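Local atomic coordinates of NADP-dependent 2-hydroxyacid dehydrogenase (Rhizobium etli, PDB entry 4XCV), a protein that binds NADPH and probably catalyses the NADP-dependent, reversible interconversion of 2-hydroxyacids and 2-oxoacids. Residues P7-I12 / R43-T48; L23-A28 / E289-F294; K237-T242 / V260-P265; A247-T252 / W273-V278. All coordinates share one frame; numbering follows the deposited sequence. Where two conformers were deposited one is given.

Interaction 1 of 4, residues P7-I12 / R43-T48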
loop_
_atom_site.group_PDB
_atom_site.type_symbol
_atom_site.label_atom_id
_atom_site.label_comp_id
_atom_site.label_asym_id
_atom_site.label_seq_id
_atom_site.Cartn_x
_atom_site.Cartn_y
_atom_site.Cartn_z
ATOM N N PRO A 7 37.736 -8.627 22.605
ATOM C CA PRO A 7 36.825 -7.712 21.963
ATOM C C PRO A 7 36.587 -8.099 20.489
ATOM O O PRO A 7 37.385 -8.790 19.868
ATOM C CB PRO A 7 37.552 -6.366 22.050
ATOM C CG PRO A 7 38.968 -6.715 22.223
ATOM C CD PRO A 7 38.960 -7.973 23.051
ATOM N N VAL A 8 35.438 -7.652 19.972
ATOM C CA VAL A 8 35.033 -7.870 18.576
ATOM C C VAL A 8 35.677 -6.829 17.667
ATOM O O VAL A 8 35.661 -5.658 17.976
ATOM C CB VAL A 8 33.514 -7.758 18.470
ATOM C CG1 VAL A 8 33.021 -7.835 17.024
ATOM C CG2 VAL A 8 32.823 -8.788 19.348
ATOM N N LEU A 9 36.271 -7.281 16.575
ATOM C CA LEU A 9 36.861 -6.356 15.595
ATOM C C LEU A 9 35.742 -5.749 14.754
ATOM O O LEU A 9 34.908 -6.477 14.237
ATOM C CB LEU A 9 37.829 -7.118 14.731
ATOM C CG LEU A 9 38.645 -6.417 13.664
ATOM C CD1 LEU A 9 39.800 -7.316 13.285
ATOM C CD2 LEU A 9 37.821 -6.107 12.426
ATOM N N VAL A 10 35.769 -4.428 14.610
ATOM C CA VAL A 10 34.738 -3.716 13.850
ATOM C C VAL A 10 35.427 -2.826 12.824
ATOM O O VAL A 10 36.186 -1.916 13.183
ATOM C CB VAL A 10 33.847 -2.860 14.779
ATOM C CG1 VAL A 10 32.801 -2.067 14.000
ATOM C CG2 VAL A 10 33.216 -3.729 15.859
ATOM N N ASP A 11 35.168 -3.116 11.546
ATOM C CA ASP A 11 35.703 -2.307 10.440
ATOM C C ASP A 11 34.580 -2.069 9.461
ATOM O O ASP A 11 34.392 -2.855 8.503
ATOM C CB ASP A 11 36.853 -3.006 9.735
ATOM C CG ASP A 11 37.446 -2.183 8.591
ATOM O OD1 ASP A 11 37.063 -1.015 8.317
ATOM O OD2 ASP A 11 38.334 -2.725 7.917
ATOM N N ILE A 12 33.808 -1.033 9.729
ATOM C CA ILE A 12 32.626 -0.731 8.932
ATOM C C ILE A 12 32.675 0.737 8.488
ATOM O O ILE A 12 32.780 1.649 9.291
ATOM C CB ILE A 12 31.331 -1.097 9.689
ATOM C CG1 ILE A 12 31.199 -0.360 11.020
ATOM C CG2 ILE A 12 31.302 -2.602 9.955
ATOM C CD1 ILE A 12 29.963 -0.811 11.807
ATOM N N ARG A 43 47.233 -2.350 16.549
ATOM C CA ARG A 43 46.589 -3.228 17.506
ATOM C C ARG A 43 46.887 -4.684 17.197
ATOM O O ARG A 43 46.860 -5.086 16.028
ATOM C CB ARG A 43 45.083 -2.993 17.419
ATOM C CG ARG A 43 44.240 -3.682 18.458
ATOM C CD ARG A 43 44.321 -3.037 19.796
ATOM N NE ARG A 43 43.415 -3.669 20.749
ATOM C CZ ARG A 43 42.286 -3.142 21.230
ATOM N NH1 ARG A 43 41.782 -1.957 20.883
ATOM N NH2 ARG A 43 41.628 -3.841 22.134
ATOM N N ASP A 44 47.157 -5.477 18.228
ATOM C CA ASP A 44 47.332 -6.943 18.145
ATOM C C ASP A 44 45.955 -7.607 18.012
ATOM O O ASP A 44 45.141 -7.501 18.921
ATOM C CB ASP A 44 48.051 -7.407 19.416
ATOM C CG ASP A 44 48.457 -8.835 19.399
ATOM O OD1 ASP A 44 47.977 -9.567 18.527
ATOM O OD2 ASP A 44 49.389 -9.174 20.197
ATOM N N PHE A 45 45.716 -8.309 16.898
ATOM C CA PHE A 45 44.482 -9.096 16.687
ATOM C C PHE A 45 44.725 -10.593 16.842
ATOM O O PHE A 45 43.897 -11.398 16.345
ATOM C CB PHE A 45 43.878 -8.854 15.276
ATOM C CG PHE A 45 43.582 -7.426 14.982
ATOM C CD1 PHE A 45 43.099 -6.580 15.947
ATOM C CD2 PHE A 45 43.772 -6.916 13.715
ATOM C CE1 PHE A 45 42.908 -5.236 15.684
ATOM C CE2 PHE A 45 43.548 -5.571 13.440
ATOM C CZ PHE A 45 43.123 -4.728 14.443
ATOM N N SER A 46 45.765 -11.018 17.530
ATOM C CA SER A 46 46.008 -12.449 17.650
ATOM C C SER A 46 44.882 -13.213 18.357
ATOM O O SER A 46 44.673 -14.380 18.054
ATOM C CB SER A 46 47.373 -12.735 18.259
ATOM O OG SER A 46 47.417 -12.364 19.606
ATOM N N GLU A 47 44.176 -12.588 19.289
ATOM C CA GLU A 47 43.120 -13.286 20.028
ATOM C C GLU A 47 41.734 -13.088 19.421
ATOM O O GLU A 47 40.799 -13.719 19.858
ATOM C CB GLU A 47 43.100 -12.852 21.485
ATOM C CG GLU A 47 44.429 -13.088 22.206
ATOM C CD GLU A 47 44.701 -14.547 22.489
ATOM O OE1 GLU A 47 43.873 -15.399 22.109
ATOM O OE2 GLU A 47 45.753 -14.855 23.097
ATOM N N THR A 48 41.622 -12.232 18.418
ATOM C CA THR A 48 40.322 -11.856 17.902
ATOM C C THR A 48 39.590 -13.035 17.291
ATOM O O THR A 48 40.145 -13.717 16.461
ATOM C CB THR A 48 40.509 -10.729 16.868
ATOM O OG1 THR A 48 41.327 -9.707 17.455
ATOM C CG2 THR A 48 39.128 -10.195 16.423
HETATM O O HOH W 1 40.132 -9.184 19.850
#
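The ring of Phe45 is covered on both faces. Leu9 CD1 stands over the centre of one face, 4.0 Å from the ring centroid and 9° off the ring normal, a CH-pi contact. The backbone carbonyl O of Arg43 lies over the opposite face, 3.9 Å above the plane. CG of Leu9 is anti to the backbone N (chi1 -177°), and this carries CD1 out toward the ring. Closer to the Leu9 backbone, Thr48 CG2 rests 3.7 Å from Leu9 CB. The other flat group, the guanidinium of Arg43, has its NH2 near Pro7 CG; its NH1 is hydrogen-bonded to Asn40.

The polar link is indirect. One water donates to Pro7 O at 2.8 Å and also sits 2.7 Å from Thr48 OG1. A type I turn from Phe45 to Thr48 brings both side chains to strand 8-12. Overlapping its start, Asp44 OD1 accepts from Ser46 N at 2.8 Å, an Asx turn, and from Ser46 OG.

The loop ahead of strand 50-54 is thus laid on the start of strand 8-12 in the N-terminal parallel sheet. The direct contact is almost wholly apolar and rests on shape, with one water bridging Pro7 O and Thr48 OG1.

Interaction 2 of 4, residues L23-A28 / E289-F294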
loop_
_atom_site.group_PDB
_atom_site.type_symbol
_atom_site.label_atom_id
_atom_site.label_comp_id
_atom_site.label_asym_id
_atom_site.label_seq_id
_atom_site.Cartn_x
_atom_site.Cartn_y
_atom_site.Cartn_z
ATOM N N LEU A 23 28.984 1.873 19.492
ATOM C CA LEU A 23 29.913 0.981 20.135
ATOM C C LEU A 23 30.080 1.236 21.617
ATOM O O LEU A 23 30.592 0.384 22.334
ATOM C CB LEU A 23 31.264 0.980 19.434
ATOM C CG LEU A 23 31.263 0.327 18.061
ATOM C CD1 LEU A 23 32.642 0.510 17.472
ATOM C CD2 LEU A 23 30.848 -1.135 18.132
ATOM N N LYS A 24 29.685 2.406 22.134
ATOM C CA LYS A 24 29.713 2.699 23.580
ATOM C C LYS A 24 28.910 1.699 24.365
ATOM O O LYS A 24 29.215 1.457 25.515
ATOM C CB LYS A 24 29.105 4.068 23.922
ATOM C CG LYS A 24 29.871 5.276 23.434
ATOM C CD LYS A 24 29.130 6.547 23.810
ATOM C CE LYS A 24 29.824 7.740 23.201
ATOM N NZ LYS A 24 31.078 8.044 23.940
ATOM N N THR A 25 27.848 1.162 23.766
ATOM C CA THR A 25 26.939 0.268 24.501
ATOM C C THR A 25 26.886 -1.157 23.935
ATOM O O THR A 25 26.140 -2.001 24.453
ATOM C CB THR A 25 25.514 0.830 24.570
ATOM O OG1 THR A 25 24.967 1.094 23.280
ATOM C CG2 THR A 25 25.519 2.123 25.431
ATOM N N ALA A 26 27.667 -1.424 22.913
ATOM C CA ALA A 26 27.647 -2.725 22.265
ATOM C C ALA A 26 28.680 -3.662 22.871
ATOM O O ALA A 26 29.741 -3.274 23.386
ATOM C CB ALA A 26 27.941 -2.605 20.787
ATOM N N PHE A 27 28.410 -4.953 22.717
ATOM C CA PHE A 27 29.371 -5.970 23.119
ATOM C C PHE A 27 29.825 -5.786 24.558
ATOM O O PHE A 27 31.046 -5.808 24.846
ATOM C CB PHE A 27 30.585 -5.955 22.167
ATOM C CG PHE A 27 30.214 -6.118 20.708
ATOM C CD1 PHE A 27 29.546 -7.243 20.248
ATOM C CD2 PHE A 27 30.551 -5.131 19.774
ATOM C CE1 PHE A 27 29.176 -7.363 18.917
ATOM C CE2 PHE A 27 30.205 -5.264 18.461
ATOM C CZ PHE A 27 29.518 -6.367 18.026
ATOM N N ALA A 28 28.883 -5.549 25.488
ATOM C CA ALA A 28 29.299 -5.008 26.793
ATOM C C ALA A 28 30.136 -5.947 27.639
ATOM O O ALA A 28 30.806 -5.498 28.586
ATOM C CB ALA A 28 28.097 -4.529 27.600
ATOM N N GLU A 289 17.868 0.652 11.602
ATOM C CA GLU A 289 18.203 1.521 12.748
ATOM C C GLU A 289 19.627 1.135 13.225
ATOM O O GLU A 289 19.967 -0.046 13.262
ATOM C CB GLU A 289 17.126 1.324 13.821
ATOM C CG GLU A 289 17.263 2.119 15.099
ATOM C CD GLU A 289 18.062 1.374 16.142
ATOM O OE1 GLU A 289 17.625 0.262 16.585
ATOM O OE2 GLU A 289 19.120 1.918 16.507
ATOM N N GLU A 290 20.451 2.135 13.553
ATOM C CA GLU A 290 21.908 1.928 13.754
ATOM C C GLU A 290 22.388 0.831 14.753
ATOM O O GLU A 290 23.467 0.305 14.580
ATOM C CB GLU A 290 22.589 3.270 14.091
ATOM C CG GLU A 290 22.138 3.911 15.400
ATOM C CD GLU A 290 22.888 5.204 15.709
ATOM O OE1 GLU A 290 23.615 5.712 14.830
ATOM O OE2 GLU A 290 22.771 5.701 16.841
ATOM N N ASN A 291 21.584 0.511 15.762
ATOM C CA ASN A 291 21.865 -0.519 16.759
ATOM C C ASN A 291 21.500 -1.913 16.336
ATOM O O ASN A 291 21.956 -2.880 16.951
ATOM C CB ASN A 291 21.086 -0.256 18.028
ATOM C CG ASN A 291 21.593 0.945 18.766
ATOM O OD1 ASN A 291 22.532 0.832 19.509
ATOM N ND2 ASN A 291 20.964 2.090 18.581
ATOM N N ALA A 292 20.619 -2.033 15.340
ATOM C CA ALA A 292 20.118 -3.309 14.953
ATOM C C ALA A 292 21.213 -4.264 14.488
ATOM O O ALA A 292 21.196 -5.459 14.807
ATOM C CB ALA A 292 19.078 -3.168 13.825
ATOM N N LEU A 293 22.207 -3.764 13.754
ATOM C CA LEU A 293 23.345 -4.603 13.320
ATOM C C LEU A 293 24.063 -5.231 14.533
ATOM O O LEU A 293 24.407 -6.385 14.546
ATOM C CB LEU A 293 24.365 -3.765 12.484
ATOM C CG LEU A 293 25.676 -4.412 12.089
ATOM C CD1 LEU A 293 25.441 -5.661 11.248
ATOM C CD2 LEU A 293 26.501 -3.360 11.351
ATOM N N PHE A 294 24.304 -4.402 15.551
ATOM C CA PHE A 294 25.054 -4.835 16.712
ATOM C C PHE A 294 24.239 -5.785 17.547
ATOM O O PHE A 294 24.770 -6.768 18.013
ATOM C CB PHE A 294 25.548 -3.597 17.486
ATOM C CG PHE A 294 26.488 -2.808 16.672
ATOM C CD1 PHE A 294 27.809 -3.162 16.654
ATOM C CD2 PHE A 294 26.047 -1.839 15.783
ATOM C CE1 PHE A 294 28.697 -2.541 15.827
ATOM C CE2 PHE A 294 26.939 -1.214 14.941
ATOM C CZ PHE A 294 28.276 -1.572 14.994
HETATM O O HOH W 2 24.824 -0.477 20.901
#
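Phe294 is the bump of this contact, and Leu23, Ala26 and Phe27 form the hollow that takes it. Its ring enters from near the start of helix 292-305. CG is anti to the carbonyl carbon (chi1 -64°), which turns the ring toward the loop after helix 16-23. Leu23 CD2 comes in obliquely and reaches Phe294 CE1 at 3.5 Å. Ala26 CB forms the floor near the root of the ring, 4.2 Å from Phe294 CD1. Phe27 forms another wall, and Val22 also packs on Phe294. CE2 of Phe27 meets the edge of the Phe294 ring, 3.7 Å from Phe294 CD1. The two ring planes are inclined at 73°, with centroids 5.9 Å apart, an oblique pair.

With Phe294 cut back to an alanine, a gap would probably open between Leu23 and Phe27, and the Phe27 ring would be likely to turn more freely.

Polar atoms meet at the rim of the hollow. One water accepts from Thr25 OG1 at 2.9 Å and donates to Asn291 OD1 at 3.0 Å. The other end of the Asn291 amide is gripped by Glu289: OE2 takes Asn291 ND2 on its syn lone pair at 2.8 Å. The same OE2 accepts from Asn291 N, a capping bond at the turn into the helix. Outside the pair, Phe27 N donates to Glu298 on the same helix.

The arrangement is that of a C-terminal helix returning to the N-terminal domain, as in D-2-hydroxyacid dehydrogenases, where this domain packs beside the coenzyme domain.

Interaction 3 of 4, residues K237-T242 / V260-P265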
loop_
_atom_site.group_PDB
_atom_site.type_symbol
_atom_site.label_atom_id
_atom_site.label_comp_id
_atom_site.label_asym_id
_atom_site.label_seq_id
_atom_site.Cartn_x
_atom_site.Cartn_y
_atom_site.Cartn_z
ATOM N N LYS A 237 23.222 -2.732 -9.128
ATOM C CA LYS A 237 24.062 -3.286 -10.200
ATOM C C LYS A 237 23.396 -4.485 -10.891
ATOM O O LYS A 237 23.914 -4.921 -11.917
ATOM C CB LYS A 237 25.464 -3.600 -9.740
ATOM C CG LYS A 237 26.265 -2.349 -9.465
ATOM C CD LYS A 237 27.625 -2.647 -8.858
ATOM C CE LYS A 237 28.396 -1.344 -8.593
ATOM N NZ LYS A 237 27.761 -0.553 -7.485
ATOM N N SER A 238 22.240 -4.940 -10.410
ATOM C CA SER A 238 21.469 -5.937 -11.119
ATOM C C SER A 238 20.745 -5.361 -12.335
ATOM O O SER A 238 20.261 -6.139 -13.156
ATOM C CB SER A 238 20.468 -6.639 -10.214
ATOM O OG SER A 238 21.178 -7.431 -9.269
ATOM N N GLN A 239 20.584 -4.049 -12.416
ATOM C CA GLN A 239 19.831 -3.433 -13.526
ATOM C C GLN A 239 20.738 -2.643 -14.453
ATOM O O GLN A 239 21.816 -2.175 -14.087
ATOM C CB GLN A 239 18.692 -2.551 -13.020
ATOM C CG GLN A 239 19.162 -1.257 -12.425
ATOM C CD GLN A 239 18.272 -0.673 -11.335
ATOM O OE1 GLN A 239 17.415 -1.372 -10.789
ATOM N NE2 GLN A 239 18.520 0.573 -10.966
ATOM N N ILE A 240 20.250 -2.469 -15.681
ATOM C CA ILE A 240 20.889 -1.591 -16.649
ATOM C C ILE A 240 19.976 -0.369 -16.808
ATOM O O ILE A 240 18.947 -0.410 -17.479
ATOM C CB ILE A 240 21.096 -2.312 -18.007
ATOM C CG1 ILE A 240 21.898 -3.603 -17.842
ATOM C CG2 ILE A 240 21.733 -1.356 -19.022
ATOM C CD1 ILE A 240 23.320 -3.424 -17.362
ATOM N N GLU A 241 20.344 0.726 -16.146
ATOM C CA GLU A 241 19.465 1.880 -16.107
ATOM C C GLU A 241 19.166 2.503 -17.454
ATOM O O GLU A 241 18.039 2.972 -17.709
ATOM C CB GLU A 241 20.015 2.934 -15.165
ATOM C CG GLU A 241 19.810 2.467 -13.763
ATOM C CD GLU A 241 20.570 3.246 -12.708
ATOM O OE1 GLU A 241 21.051 4.389 -12.907
ATOM O OE2 GLU A 241 20.662 2.631 -11.627
ATOM N N THR A 242 20.154 2.545 -18.343
ATOM C CA THR A 242 19.879 3.097 -19.658
ATOM C C THR A 242 18.799 2.289 -20.390
ATOM O O THR A 242 18.045 2.834 -21.216
ATOM C CB THR A 242 21.160 3.308 -20.445
ATOM O OG1 THR A 242 20.874 4.175 -21.556
ATOM C CG2 THR A 242 21.730 1.994 -20.890
ATOM N N VAL A 260 17.138 1.295 -5.612
ATOM C CA VAL A 260 18.568 1.006 -5.752
ATOM C C VAL A 260 19.030 1.337 -7.143
ATOM O O VAL A 260 18.250 1.250 -8.061
ATOM C CB VAL A 260 18.868 -0.474 -5.378
ATOM C CG1 VAL A 260 18.560 -0.722 -3.922
ATOM C CG2 VAL A 260 18.063 -1.431 -6.258
ATOM N N PHE A 261 20.327 1.678 -7.263
ATOM C CA PHE A 261 20.863 2.213 -8.515
ATOM C C PHE A 261 22.255 1.707 -8.752
ATOM O O PHE A 261 22.966 1.378 -7.820
ATOM C CB PHE A 261 20.804 3.767 -8.490
ATOM C CG PHE A 261 19.428 4.261 -8.220
ATOM C CD1 PHE A 261 18.988 4.424 -6.926
ATOM C CD2 PHE A 261 18.496 4.384 -9.249
ATOM C CE1 PHE A 261 17.659 4.734 -6.662
ATOM C CE2 PHE A 261 17.190 4.701 -8.987
ATOM C CZ PHE A 261 16.768 4.877 -7.713
ATOM N N GLU A 262 22.676 1.686 -10.019
ATOM C CA GLU A 262 23.996 1.192 -10.374
ATOM C C GLU A 262 25.097 1.973 -9.674
ATOM O O GLU A 262 26.105 1.400 -9.288
ATOM C CB GLU A 262 24.195 1.287 -11.898
ATOM C CG GLU A 262 23.249 0.418 -12.739
ATOM C CD GLU A 262 23.629 0.466 -14.196
ATOM O OE1 GLU A 262 24.733 -0.019 -14.548
ATOM O OE2 GLU A 262 22.847 1.060 -14.975
ATOM N N VAL A 263 24.912 3.291 -9.604
ATOM C CA VAL A 263 25.770 4.177 -8.846
ATOM C C VAL A 263 24.879 4.939 -7.883
ATOM O O VAL A 263 23.858 5.485 -8.315
ATOM C CB VAL A 263 26.545 5.157 -9.766
ATOM C CG1 VAL A 263 27.316 6.157 -8.911
ATOM C CG2 VAL A 263 27.532 4.386 -10.629
ATOM N N GLU A 264 25.227 4.916 -6.612
ATOM C CA GLU A 264 24.523 5.686 -5.577
ATOM C C GLU A 264 25.475 6.692 -4.932
ATOM O O GLU A 264 26.629 6.331 -4.645
ATOM C CB GLU A 264 23.920 4.729 -4.531
ATOM C CG GLU A 264 22.918 3.753 -5.152
ATOM C CD GLU A 264 22.323 2.722 -4.214
ATOM O OE1 GLU A 264 22.707 2.724 -3.013
ATOM O OE2 GLU A 264 21.562 1.838 -4.697
ATOM N N PRO A 265 25.037 7.914 -4.655
ATOM C CA PRO A 265 23.707 8.428 -5.003
ATOM C C PRO A 265 23.507 8.483 -6.525
ATOM O O PRO A 265 24.494 8.622 -7.290
ATOM C CB PRO A 265 23.708 9.863 -4.430
ATOM C CG PRO A 265 24.882 9.942 -3.498
ATOM C CD PRO A 265 25.882 8.908 -3.966
HETATM O O HOH W 3 24.982 0.268 -6.344
HETATM O O HOH W 4 23.231 4.958 -11.389
HETATM O O HOH W 5 23.001 2.024 -17.578
#
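The carboxylates of Glu241 and Glu262 each accept from the other's backbone N-H, within the Rossmann-type coenzyme domain. Glu262 N donates to Glu241 OE2 at 2.7 Å, and Glu241 N donates to Glu262 OE2 at 2.8 Å in a nearly straight bond (170°). Both donors lie above the carboxylate plane they meet. The side chains come from opposite directions, with carboxylate planes 89° apart.

Glu241 OE2 has a second donor, Gln239 NE2, at 3.0 Å. The two donors approach from opposite faces of the carboxylate. Gln239 NE2 also donates to Val260 O at 3.0 Å, a more bent bond. CG of Gln239 sits between its backbone N and carbonyl carbon (chi1 73°), and the chain then runs extended to this site. Asn232 holds the far end of the amide through Gln239 OE1. A lysine in place of Glu241 would probably leave Glu262 N and Gln239 NE2 without their shared acceptor.

Glu262 OE2 is placed over the first turn of helix 241-250. There it also takes a water that accepts from Thr242 N. The N-H groups of this helix start would be expected to steady its negative charge, which may offset the nearby carboxylate of Glu241. Next to this network, Val260 touches the bound NADPH. Glu264 bonds Phe261 N and His283, while its side chain packs on Trp130 of the second subunit.

On the outer side, the Lys237 chain bends at its last torsion, and NZ donates to Glu262 O at 3.1 Å.

Interaction 4 of 4, residues A247-T252 / W273-V278; sequences AVREGT and WELENV
The last turn of helix 241-250 packs here on the type II turn that leads into strand 278-280, the edge strand of the coenzyme-domain sheet as counted within this chain. Val248 and Leu275 carry the contact. Their side chains reach toward each other, tip to tip. Val248 CG1 lies 3.6 Å from Leu275 CG and also touches Leu275 CD1. CG1 is anti to the backbone N of Val248 (chi1 173°), and this aims it at the turn. Leu275 CD2 lies along the flank of the same valine, 4.0 Å from Val248 CB.

Looser touches widen the patch. The Arg249 side chain crosses that of Leu275 at about a right angle, with CG 4.1 Å from Leu275 CD1. The second branch of Val248, CG2, reaches Val278 CG2 at 4.3 Å, where the strand begins. Val248 CG1 also lies 3.8 Å from Glu276 O, a carbonyl within the turn.

Each backbone is shaped locally. Gly251 ends the helix in a Schellman motif, with a positive phi of 90° and its N bonded to Val248 O at 3.2 Å. The turn from Leu275 to Val278 is closed by a weak bond from Val278 N to Leu275 O. Beyond it, Trp273 O and Val278 O both accept from Gln125 of the second subunit, and Glu274 forms a salt bridge with its Arg128.

The contact is carried mainly by branched apolar side chains, with the arginine's CG beside them. The charged ends of Arg249 and Glu276 stay 6.9 Å apart between NH1 and OE1, so the contact depends on burying methyl groups near the surface.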
loop_
_atom_site.group_PDB
_atom_site.type_symbol
_atom_site.label_atom_id
_atom_site.label_comp_id
_atom_site.label_asym_id
_atom_site.label_seq_id
_atom_site.Cartn_x
_atom_site.Cartn_y
_atom_site.Cartn_z
ATOM N N ALA A 247 13.237 1.654 -22.256
ATOM C CA ALA A 247 12.005 0.839 -22.199
ATOM C C ALA A 247 10.807 1.690 -21.804
ATOM O O ALA A 247 9.694 1.507 -22.360
ATOM C CB ALA A 247 12.185 -0.338 -21.257
ATOM N N VAL A 248 10.986 2.628 -20.865
ATOM C CA VAL A 248 9.873 3.508 -20.507
ATOM C C VAL A 248 9.547 4.458 -21.646
ATOM O O VAL A 248 8.396 4.655 -21.986
ATOM C CB VAL A 248 10.146 4.290 -19.207
ATOM C CG1 VAL A 248 9.064 5.317 -18.957
ATOM C CG2 VAL A 248 10.216 3.333 -18.038
ATOM N N ARG A 249 10.555 5.034 -22.284
ATOM C CA ARG A 249 10.289 5.963 -23.364
ATOM C C ARG A 249 9.613 5.276 -24.532
ATOM O O ARG A 249 8.775 5.895 -25.222
ATOM C CB ARG A 249 11.595 6.577 -23.839
ATOM C CG ARG A 249 12.183 7.545 -22.855
ATOM C CD ARG A 249 13.564 7.965 -23.318
ATOM N NE ARG A 249 13.603 8.468 -24.681
ATOM C CZ ARG A 249 13.387 9.735 -25.053
ATOM N NH1 ARG A 249 13.026 10.653 -24.168
ATOM N NH2 ARG A 249 13.498 10.068 -26.323
ATOM N N GLU A 250 9.980 4.045 -24.843
ATOM C CA GLU A 250 9.378 3.394 -25.968
ATOM C C GLU A 250 8.083 2.661 -25.673
ATOM O O GLU A 250 7.417 2.166 -26.586
ATOM C CB GLU A 250 10.392 2.594 -26.775
ATOM C CG GLU A 250 10.996 1.337 -26.246
ATOM C CD GLU A 250 12.098 0.896 -27.217
ATOM O OE1 GLU A 250 13.273 1.270 -27.022
ATOM O OE2 GLU A 250 11.774 0.245 -28.228
ATOM N N GLY A 251 7.724 2.597 -24.393
ATOM C CA GLY A 251 6.462 1.974 -23.994
ATOM C C GLY A 251 6.573 0.494 -23.701
ATOM O O GLY A 251 5.553 -0.167 -23.462
ATOM N N THR A 252 7.773 -0.066 -23.726
ATOM C CA THR A 252 7.968 -1.458 -23.270
ATOM C C THR A 252 7.619 -1.596 -21.778
ATOM O O THR A 252 6.967 -2.564 -21.365
ATOM C CB THR A 252 9.387 -1.927 -23.575
ATOM O OG1 THR A 252 9.611 -1.864 -24.999
ATOM C CG2 THR A 252 9.646 -3.368 -23.094
ATOM N N TRP A 273 15.012 10.545 -12.898
ATOM C CA TRP A 273 14.318 11.439 -12.012
ATOM C C TRP A 273 13.017 11.995 -12.542
ATOM O O TRP A 273 12.042 12.109 -11.804
ATOM C CB TRP A 273 15.205 12.610 -11.610
ATOM C CG TRP A 273 16.467 12.307 -10.867
ATOM C CD1 TRP A 273 17.740 12.289 -11.379
ATOM C CD2 TRP A 273 16.611 12.114 -9.473
ATOM N NE1 TRP A 273 18.641 12.056 -10.402
ATOM C CE2 TRP A 273 17.973 11.928 -9.210
ATOM C CE3 TRP A 273 15.708 12.036 -8.412
ATOM C CZ2 TRP A 273 18.463 11.720 -7.920
ATOM C CZ3 TRP A 273 16.197 11.810 -7.144
ATOM C CH2 TRP A 273 17.560 11.647 -6.918
ATOM N N GLU A 274 12.974 12.351 -13.824
ATOM C CA GLU A 274 11.836 13.039 -14.387
ATOM C C GLU A 274 11.056 12.172 -15.364
ATOM O O GLU A 274 10.163 12.673 -16.029
ATOM C CB GLU A 274 12.288 14.353 -15.036
ATOM C CG GLU A 274 12.761 15.392 -14.017
ATOM C CD GLU A 274 12.895 16.781 -14.607
ATOM O OE1 GLU A 274 11.887 17.368 -15.040
ATOM O OE2 GLU A 274 14.006 17.330 -14.626
ATOM N N LEU A 275 11.358 10.894 -15.450
ATOM C CA LEU A 275 10.666 9.982 -16.358
ATOM C C LEU A 275 9.237 9.738 -15.871
ATOM O O LEU A 275 9.036 9.500 -14.699
ATOM C CB LEU A 275 11.458 8.690 -16.336
ATOM C CG LEU A 275 11.388 7.682 -17.447
ATOM C CD1 LEU A 275 11.565 8.292 -18.821
ATOM C CD2 LEU A 275 12.535 6.752 -17.118
ATOM N N GLU A 276 8.260 9.784 -16.768
ATOM C CA GLU A 276 6.873 9.615 -16.391
ATOM C C GLU A 276 6.668 8.215 -15.809
ATOM O O GLU A 276 7.158 7.210 -16.330
ATOM C CB GLU A 276 5.960 9.815 -17.613
ATOM C CG GLU A 276 6.038 11.228 -18.178
ATOM C CD GLU A 276 7.030 11.357 -19.326
ATOM O OE1 GLU A 276 8.115 10.695 -19.316
ATOM O OE2 GLU A 276 6.724 12.172 -20.261
ATOM N N ASN A 277 5.884 8.156 -14.741
ATOM C CA ASN A 277 5.509 6.857 -14.133
ATOM C C ASN A 277 6.694 6.136 -13.475
ATOM O O ASN A 277 6.653 4.910 -13.338
ATOM C CB ASN A 277 4.865 5.884 -15.159
ATOM C CG ASN A 277 3.602 6.419 -15.782
ATOM O OD1 ASN A 277 3.457 6.494 -17.002
ATOM N ND2 ASN A 277 2.670 6.744 -14.946
ATOM N N VAL A 278 7.729 6.869 -13.105
ATOM C CA VAL A 278 8.882 6.298 -12.421
ATOM C C VAL A 278 8.955 6.918 -11.041
ATOM O O VAL A 278 8.921 8.145 -10.904
ATOM C CB VAL A 278 10.168 6.509 -13.194
ATOM C CG1 VAL A 278 11.353 6.079 -12.353
ATOM C CG2 VAL A 278 10.094 5.716 -14.481
#

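From the N terminus, interaction 1 comes first: 31 residues on from strand 8-12, the chain returns to its start within the N-terminal sheet. Interaction 2 opens inside that span, at 23-28, and closes only at 289-294, so the two cross. They also touch, with Ile12 CD1 3.7 Å from Phe294 CZ, and Val8 and Val10 reach Phe27. Interactions 3 and 4 both fall within the long excursion that interaction 2 closes. They share helix 241-250 and cross each other, tying its two ends to the segments after strand 255-258 and before strand 278-280. Interactions 1 and 4 lie about 48 Å apart, centre to centre.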